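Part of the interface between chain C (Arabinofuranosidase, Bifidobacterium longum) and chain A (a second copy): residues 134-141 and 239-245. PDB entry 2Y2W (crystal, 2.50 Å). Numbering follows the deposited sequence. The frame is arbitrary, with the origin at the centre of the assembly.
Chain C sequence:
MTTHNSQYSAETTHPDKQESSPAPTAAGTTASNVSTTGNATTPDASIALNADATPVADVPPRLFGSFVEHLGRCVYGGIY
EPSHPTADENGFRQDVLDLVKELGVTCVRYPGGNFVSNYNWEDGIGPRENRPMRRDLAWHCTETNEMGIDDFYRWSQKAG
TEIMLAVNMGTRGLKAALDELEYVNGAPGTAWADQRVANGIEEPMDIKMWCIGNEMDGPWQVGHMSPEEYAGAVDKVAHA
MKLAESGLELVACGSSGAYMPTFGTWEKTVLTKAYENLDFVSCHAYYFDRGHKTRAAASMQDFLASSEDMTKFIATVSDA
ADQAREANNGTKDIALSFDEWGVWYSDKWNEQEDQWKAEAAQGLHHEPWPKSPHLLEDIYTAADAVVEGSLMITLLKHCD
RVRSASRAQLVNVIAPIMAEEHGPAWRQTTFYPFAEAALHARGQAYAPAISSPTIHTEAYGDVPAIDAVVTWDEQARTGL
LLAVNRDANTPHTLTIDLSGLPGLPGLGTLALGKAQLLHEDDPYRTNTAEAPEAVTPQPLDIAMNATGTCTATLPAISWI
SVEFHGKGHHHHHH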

# COMPACT_ATOMS: atom_id res chain seq x y z
N ARG C 134 8.09 13.46 -18.45
CA ARG C 134 8.17 12.25 -17.62
C ARG C 134 8.64 11.03 -18.41
O ARG C 134 8.76 11.07 -19.63
CB ARG C 134 6.82 11.97 -16.97
CG ARG C 134 6.34 13.01 -15.95
CD ARG C 134 6.72 12.62 -14.52
NE ARG C 134 6.20 13.57 -13.54
CZ ARG C 134 6.95 14.37 -12.77
NH1 ARG C 134 8.27 14.32 -12.85
NH2 ARG C 134 6.37 15.20 -11.92
N ARG C 135 8.91 9.94 -17.68
CA ARG C 135 9.22 8.64 -18.27
C ARG C 135 7.97 7.78 -18.39
O ARG C 135 7.03 7.92 -17.59
CB ARG C 135 10.20 7.88 -17.37
CG ARG C 135 11.65 8.25 -17.50
CD ARG C 135 12.45 7.41 -16.52
NE ARG C 135 13.89 7.45 -16.80
CZ ARG C 135 14.82 6.84 -16.08
NH1 ARG C 135 14.48 6.11 -15.02
NH2 ARG C 135 16.09 6.94 -16.43
N ASP C 136 7.96 6.90 -19.38
CA ASP C 136 7.06 5.76 -19.36
C ASP C 136 7.87 4.47 -19.35
O ASP C 136 8.57 4.16 -20.32
CB ASP C 136 6.09 5.76 -20.54
CG ASP C 136 5.24 4.50 -20.59
OD1 ASP C 136 4.68 4.11 -19.53
OD2 ASP C 136 5.13 3.89 -21.67
N LEU C 137 7.76 3.72 -18.26
CA LEU C 137 8.47 2.46 -18.10
C LEU C 137 7.87 1.36 -18.97
O LEU C 137 8.58 0.46 -19.43
CB LEU C 137 8.46 2.02 -16.63
CG LEU C 137 9.60 2.47 -15.72
CD1 LEU C 137 9.73 3.99 -15.65
CD2 LEU C 137 9.39 1.88 -14.34
N ALA C 138 6.56 1.43 -19.19
CA ALA C 138 5.84 0.43 -19.96
C ALA C 138 6.45 0.22 -21.34
O ALA C 138 6.67 -0.91 -21.76
CB ALA C 138 4.37 0.80 -20.07
N TRP C 139 6.73 1.33 -22.02
CA TRP C 139 7.16 1.28 -23.42
C TRP C 139 8.51 1.94 -23.66
O TRP C 139 8.92 2.13 -24.81
CB TRP C 139 6.07 1.89 -24.32
CG TRP C 139 4.74 1.23 -24.13
CD1 TRP C 139 3.61 1.80 -23.61
CD2 TRP C 139 4.40 -0.13 -24.42
NE1 TRP C 139 2.59 0.88 -23.58
CE2 TRP C 139 3.05 -0.31 -24.07
CE3 TRP C 139 5.11 -1.22 -24.95
CZ2 TRP C 139 2.39 -1.53 -24.23
CZ3 TRP C 139 4.46 -2.43 -25.11
CH2 TRP C 139 3.10 -2.58 -24.75
N HIS C 140 9.21 2.25 -22.56
CA HIS C 140 10.53 2.90 -22.59
C HIS C 140 10.51 4.14 -23.48
O HIS C 140 11.21 4.21 -24.50
CB HIS C 140 11.62 1.91 -23.02
CG HIS C 140 12.94 2.14 -22.36
ND1 HIS C 140 13.92 2.93 -22.92
CD2 HIS C 140 13.45 1.70 -21.18
CE1 HIS C 140 14.97 2.96 -22.12
NE2 HIS C 140 14.71 2.22 -21.05
N CYS C 141 9.70 5.12 -23.10
CA CYS C 141 9.53 6.35 -23.86
C CYS C 141 9.57 7.59 -22.98
O CYS C 141 9.33 7.51 -21.78
CB CYS C 141 8.21 6.34 -24.62
SG CYS C 141 8.14 5.18 -26.00
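Chain A 239-245: HAMKLAE

This is a small, mainly apolar contact in which the C-terminal end of a helix in chain A packs against a tight turn in chain C, with one leucine filling the middle and one histidine hydrogen-bonding to the last helical carbonyl.

On chain C, Arg C135 and Asp C136 end a short strand, and the chain then doubles back. The backbone pair Asp C136 N to Cys C141 O (2.8 Å) and Cys C141 N to Asp C136 O (3.2 Å) closes the loop. Inside it, the carboxylate of Asp C136 accepts two weak hydrogen bonds, from Ala C138 N to OD1 (3.3 Å) and from Trp C139 N to OD2 (3.0 Å). Leu C137 and Ala C138 have helix-like phi/psi, whereas His C140 takes positive phi (51/62). The outcome is a braced loop that holds Leu C137 with its CA-to-CB bond toward chain A.

On chain A, residues 239-244 are the last part of a helix that begins earlier in the chain, and Glu A245 is the first residue to leave helical phi/psi. The helix runs from Ala A240, which meets Leu C137, toward Ala A244, whose O meets His C140. The backbones come nearest at Leu C137 and Ala A244, whose CA atoms are 5.6 Å apart. Ala A240 and Ala A244 are one helical turn apart, joined by the bond from Ala A244 N to Ala A240 O (3.2 Å), and Leu C137 touches both. Its CD2 lies 4.2 Å from Ala A240 CB and 3.2 Å from Ala A240 O, while its CG is 4.0 Å from Ala A244 CB. Leu A243 completes the apolar cluster: its CA-to-CB bond points sideways, but the end of the side chain comes nearer, placing CD2 4.0 Å from Leu C137 CB and 3.4 Å from Leu C137 O.

The polar element comes from the helix end. Ala A244 is the last helical residue, and its carbonyl O accepts a hydrogen bond from His C140 NE2 at 3.3 Å with an angle of 146°. The oxygen lies at the ring edge, near the ring plane, where an N-H can point at it. Leu A243 O is also at that edge, 3.8 Å from His C140 CD2. Arg C135, extended in m, t, t, adds a lighter contact, with NH1 4.2 Å from Ala A244 CB.

The rule to read here is economical: two alanines one turn apart admit a leucine from a braced loop, and a histidine meets the helix's final carbonyl. About 299 Å² is buried, both sides summed.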

# COMPACT_ATOMS: atom_id res chain seq x y z
N HIS A 239 11.38 -5.46 -10.42
CA HIS A 239 10.88 -5.52 -11.80
C HIS A 239 10.82 -4.14 -12.44
O HIS A 239 11.30 -3.96 -13.56
CB HIS A 239 9.49 -6.18 -11.86
CG HIS A 239 8.81 -5.99 -13.18
ND1 HIS A 239 7.87 -5.00 -13.40
CD2 HIS A 239 8.95 -6.64 -14.36
CE1 HIS A 239 7.45 -5.07 -14.65
NE2 HIS A 239 8.09 -6.05 -15.26
N ALA A 240 10.24 -3.18 -11.73
CA ALA A 240 10.05 -1.83 -12.26
C ALA A 240 11.37 -1.10 -12.50
O ALA A 240 11.48 -0.30 -13.43
CB ALA A 240 9.16 -1.02 -11.34
N MET A 241 12.37 -1.39 -11.68
CA MET A 241 13.68 -0.77 -11.82
C MET A 241 14.48 -1.39 -12.97
O MET A 241 15.10 -0.66 -13.75
CB MET A 241 14.46 -0.82 -10.51
CG MET A 241 13.91 0.10 -9.44
SD MET A 241 14.77 -0.08 -7.87
CE MET A 241 16.20 0.97 -8.15
N LYS A 242 14.45 -2.71 -13.07
CA LYS A 242 15.10 -3.41 -14.19
C LYS A 242 14.45 -3.07 -15.53
O LYS A 242 15.12 -3.04 -16.56
CB LYS A 242 15.08 -4.93 -13.97
CG LYS A 242 16.19 -5.46 -13.07
CD LYS A 242 17.50 -5.61 -13.82
CE LYS A 242 18.52 -6.40 -13.01
NZ LYS A 242 18.14 -7.84 -12.85
N LEU A 243 13.14 -2.82 -15.50
CA LEU A 243 12.40 -2.41 -16.69
C LEU A 243 12.89 -1.04 -17.15
O LEU A 243 13.01 -0.78 -18.34
CB LEU A 243 10.89 -2.38 -16.39
CG LEU A 243 9.90 -2.17 -17.55
CD1 LEU A 243 9.93 -3.32 -18.54
CD2 LEU A 243 8.50 -1.98 -17.00
N ALA A 244 13.17 -0.17 -16.18
CA ALA A 244 13.70 1.16 -16.44
C ALA A 244 15.15 1.10 -16.92
O ALA A 244 15.52 1.74 -17.90
CB ALA A 244 13.58 2.04 -15.20
N GLU A 245 15.97 0.32 -16.21
CA GLU A 245 17.40 0.20 -16.51
C GLU A 245 17.89 -1.23 -16.29
O GLU A 245 18.15 -1.64 -15.16
CB GLU A 245 18.20 1.20 -15.67
CG GLU A 245 19.72 1.10 -15.80
CD GLU A 245 20.23 1.47 -17.18
OE1 GLU A 245 20.24 2.68 -17.50
OE2 GLU A 245 20.63 0.56 -17.93